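Local coordinates for d-3-phosphoglycerate dehydrogenase oxidoreductase protein (Ralstonia solanacearum, PDB 3GG9) that probably oxidises 3-phosphoglycerate with NAD as cofactor, as a member of the D-isomer specific 2-hydroxyacid dehydrogenase family, at residues A[5-11]-A[29-35]. Sequence-based numbering, arbitrary orientation.
Sequences IAVLDDY and VKVFNNT
Strands 5-7 and 29-31 run side by side in the same direction; their axes approach to 4.6 Å and cross at -18°, all six residues in extended beta conformation. The register pairs Ile5 with Val29, Ala6 with Lys30 and Val7 with Val31. Val29 (chi1 t) sits on the face shared with Ile5, Val7 and Val31, its CG1 4.1 Å from Val7 CG2. Lys30 works through its backbone: its N donates to Ile5 O and its O accepts from Val7 N, both at 2.9 Å, the bonding of a parallel ladder. Val31 CG2 lies 4.2 Å from Val7 CG2. Phe32 N continues the ladder to Val7 O (2.9 Å), but Phe32 O skips Asp9 and accepts from Asp10 N (2.9 Å), so the regular pattern breaks where Asp9 (phi 62°, psi 39°, left-handed region) turns segment 5-11. The Phe32 ring (chi1 m) lies on the Ala6 side, CD1 3.8 Å from Leu8 CD2. Asn33 ND2 donates to Asp10 O (2.9 Å) and also binds Asp13. Water 1 bridges Asn34 O (2.7 Å) and Asp9 N (2.9 Å). Thr35 OG1 donates to Asp9 OD1 (2.9 Å) and lies 2.6 Å from Tyr11 OH, at the ring's edge; Asp9 OD2 is held by Thr59. Tyr11 meets Trp138 of the second subunit edge-to-face. As in other 2-hydroxyacid dehydrogenases, this five-stranded parallel sheet (order 2-1-3-4-5) belongs to the flavodoxin-like substrate-binding domain, distinct from the Rossmann-type NAD-binding domain. Strand 28-31 is its edge within this chain; strand 4-7 lies between it and strand 51-54, where Leu8 packs on Leu52 and Leu54.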
loop_
_atom_site.group_PDB
_atom_site.type_symbol
_atom_site.label_atom_id
_atom_site.label_comp_id
_atom_site.label_asym_id
_atom_site.label_seq_id
_atom_site.Cartn_x
_atom_site.Cartn_y
_atom_site.Cartn_z
ATOM N N ILE A 5 -1.187 -14.473 35.349
ATOM C CA ILE A 5 -0.710 -13.485 34.374
ATOM C C ILE A 5 -1.862 -12.992 33.509
ATOM O O ILE A 5 -2.717 -13.780 33.097
ATOM C CB ILE A 5 0.427 -14.071 33.488
ATOM C CG1 ILE A 5 1.627 -14.425 34.352
ATOM C CG2 ILE A 5 0.816 -13.116 32.325
ATOM C CD1 ILE A 5 2.715 -15.188 33.643
ATOM N N ALA A 6 -1.917 -11.678 33.283
ATOM C CA ALA A 6 -2.862 -11.111 32.343
ATOM C C ALA A 6 -2.150 -10.303 31.264
ATOM O O ALA A 6 -1.195 -9.574 31.546
ATOM C CB ALA A 6 -3.886 -10.259 33.048
ATOM N N VAL A 7 -2.629 -10.468 30.029
ATOM C CA VAL A 7 -2.194 -9.676 28.891
ATOM C C VAL A 7 -3.394 -8.824 28.475
ATOM O O VAL A 7 -4.476 -9.350 28.207
ATOM C CB VAL A 7 -1.801 -10.547 27.670
ATOM C CG1 VAL A 7 -1.243 -9.659 26.560
ATOM C CG2 VAL A 7 -0.794 -11.654 28.043
ATOM N N LEU A 8 -3.186 -7.516 28.406
ATOM C CA LEU A 8 -4.265 -6.579 28.109
ATOM C C LEU A 8 -4.306 -6.184 26.627
ATOM O O LEU A 8 -3.288 -6.250 25.941
ATOM C CB LEU A 8 -4.045 -5.322 28.952
ATOM C CG LEU A 8 -4.159 -5.468 30.476
ATOM C CD1 LEU A 8 -4.069 -4.097 31.103
ATOM C CD2 LEU A 8 -5.494 -6.134 30.851
ATOM N N ASP A 9 -5.488 -5.771 26.157
ATOM C CA ASP A 9 -5.676 -5.020 24.892
ATOM C C ASP A 9 -5.256 -5.738 23.603
ATOM O O ASP A 9 -4.711 -5.113 22.700
ATOM C CB ASP A 9 -4.965 -3.663 24.946
ATOM C CG ASP A 9 -5.228 -2.907 26.227
ATOM O OD1 ASP A 9 -6.405 -2.724 26.578
ATOM O OD2 ASP A 9 -4.246 -2.477 26.869
ATOM N N ASP A 10 -5.514 -7.037 23.522
ATOM C CA ASP A 10 -5.121 -7.829 22.340
ATOM C C ASP A 10 -6.338 -8.060 21.439
ATOM O O ASP A 10 -6.977 -9.121 21.497
ATOM C CB ASP A 10 -4.490 -9.146 22.794
ATOM C CG ASP A 10 -4.105 -10.066 21.629
ATOM O OD1 ASP A 10 -3.938 -9.598 20.478
ATOM O OD2 ASP A 10 -3.978 -11.284 21.887
ATOM N N TYR A 11 -6.626 -7.071 20.588
ATOM C CA TYR A 11 -7.928 -6.969 19.907
ATOM C C TYR A 11 -8.217 -8.152 18.997
ATOM O O TYR A 11 -9.346 -8.607 18.931
ATOM C CB TYR A 11 -8.096 -5.625 19.154
ATOM C CG TYR A 11 -7.775 -4.434 20.024
ATOM C CD1 TYR A 11 -8.708 -3.931 20.920
ATOM C CD2 TYR A 11 -6.529 -3.808 19.955
ATOM C CE1 TYR A 11 -8.408 -2.860 21.729
ATOM C CE2 TYR A 11 -6.216 -2.732 20.752
ATOM C CZ TYR A 11 -7.170 -2.257 21.644
ATOM O OH TYR A 11 -6.868 -1.202 22.464
ATOM N N VAL A 29 -2.534 -17.850 32.321
ATOM C CA VAL A 29 -2.552 -16.626 31.495
ATOM C C VAL A 29 -3.947 -16.339 30.971
ATOM O O VAL A 29 -4.589 -17.209 30.383
ATOM C CB VAL A 29 -1.589 -16.719 30.286
ATOM C CG1 VAL A 29 -1.461 -15.355 29.573
ATOM C CG2 VAL A 29 -0.234 -17.190 30.716
ATOM N N LYS A 30 -4.411 -15.118 31.200
ATOM C CA LYS A 30 -5.644 -14.638 30.607
ATOM C C LYS A 30 -5.300 -13.506 29.638
ATOM O O LYS A 30 -4.613 -12.559 29.999
ATOM C CB LYS A 30 -6.618 -14.152 31.692
ATOM C CG LYS A 30 -7.988 -13.697 31.166
ATOM C CD LYS A 30 -8.692 -14.814 30.405
ATOM C CE LYS A 30 -9.626 -14.282 29.329
ATOM N NZ LYS A 30 -10.954 -13.892 29.871
ATOM N N VAL A 31 -5.765 -13.619 28.400
ATOM C CA VAL A 31 -5.562 -12.562 27.424
ATOM C C VAL A 31 -6.907 -11.881 27.221
ATOM O O VAL A 31 -7.902 -12.541 26.926
ATOM C CB VAL A 31 -5.048 -13.101 26.077
ATOM C CG1 VAL A 31 -4.796 -11.946 25.105
ATOM C CG2 VAL A 31 -3.769 -13.957 26.251
ATOM N N PHE A 32 -6.938 -10.565 27.381
ATOM C CA PHE A 32 -8.167 -9.817 27.111
ATOM C C PHE A 32 -8.116 -9.267 25.697
ATOM O O PHE A 32 -7.033 -8.907 25.208
ATOM C CB PHE A 32 -8.347 -8.699 28.148
ATOM C CG PHE A 32 -8.568 -9.218 29.538
ATOM C CD1 PHE A 32 -7.502 -9.347 30.427
ATOM C CD2 PHE A 32 -9.840 -9.622 29.944
ATOM C CE1 PHE A 32 -7.696 -9.856 31.707
ATOM C CE2 PHE A 32 -10.053 -10.133 31.228
ATOM C CZ PHE A 32 -8.982 -10.250 32.107
ATOM N N ASN A 33 -9.278 -9.219 25.048
ATOM C CA ASN A 33 -9.383 -8.819 23.647
ATOM C C ASN A 33 -10.054 -7.456 23.428
ATOM O O ASN A 33 -10.343 -7.062 22.298
ATOM C CB ASN A 33 -10.091 -9.904 22.819
ATOM C CG ASN A 33 -9.460 -11.271 22.982
ATOM O OD1 ASN A 33 -10.155 -12.260 23.187
ATOM N ND2 ASN A 33 -8.139 -11.335 22.886
ATOM N N ASN A 34 -10.329 -6.752 24.519
ATOM C CA ASN A 34 -10.807 -5.386 24.419
ATOM C C ASN A 34 -10.214 -4.536 25.518
ATOM O O ASN A 34 -9.536 -5.048 26.410
ATOM C CB ASN A 34 -12.339 -5.316 24.394
ATOM C CG ASN A 34 -12.990 -6.029 25.564
ATOM O OD1 ASN A 34 -12.519 -5.960 26.693
ATOM N ND2 ASN A 34 -14.102 -6.709 25.291
ATOM N N THR A 35 -10.461 -3.235 25.437
ATOM C CA THR A 35 -9.848 -2.274 26.337
ATOM C C THR A 35 -10.912 -1.760 27.283
ATOM O O THR A 35 -12.045 -1.517 26.878
ATOM C CB THR A 35 -9.228 -1.091 25.550
ATOM O OG1 THR A 35 -8.254 -1.611 24.646
ATOM C CG2 THR A 35 -8.525 -0.098 26.473
HETATM O O HOH W 1 -7.445 -5.235 28.162
#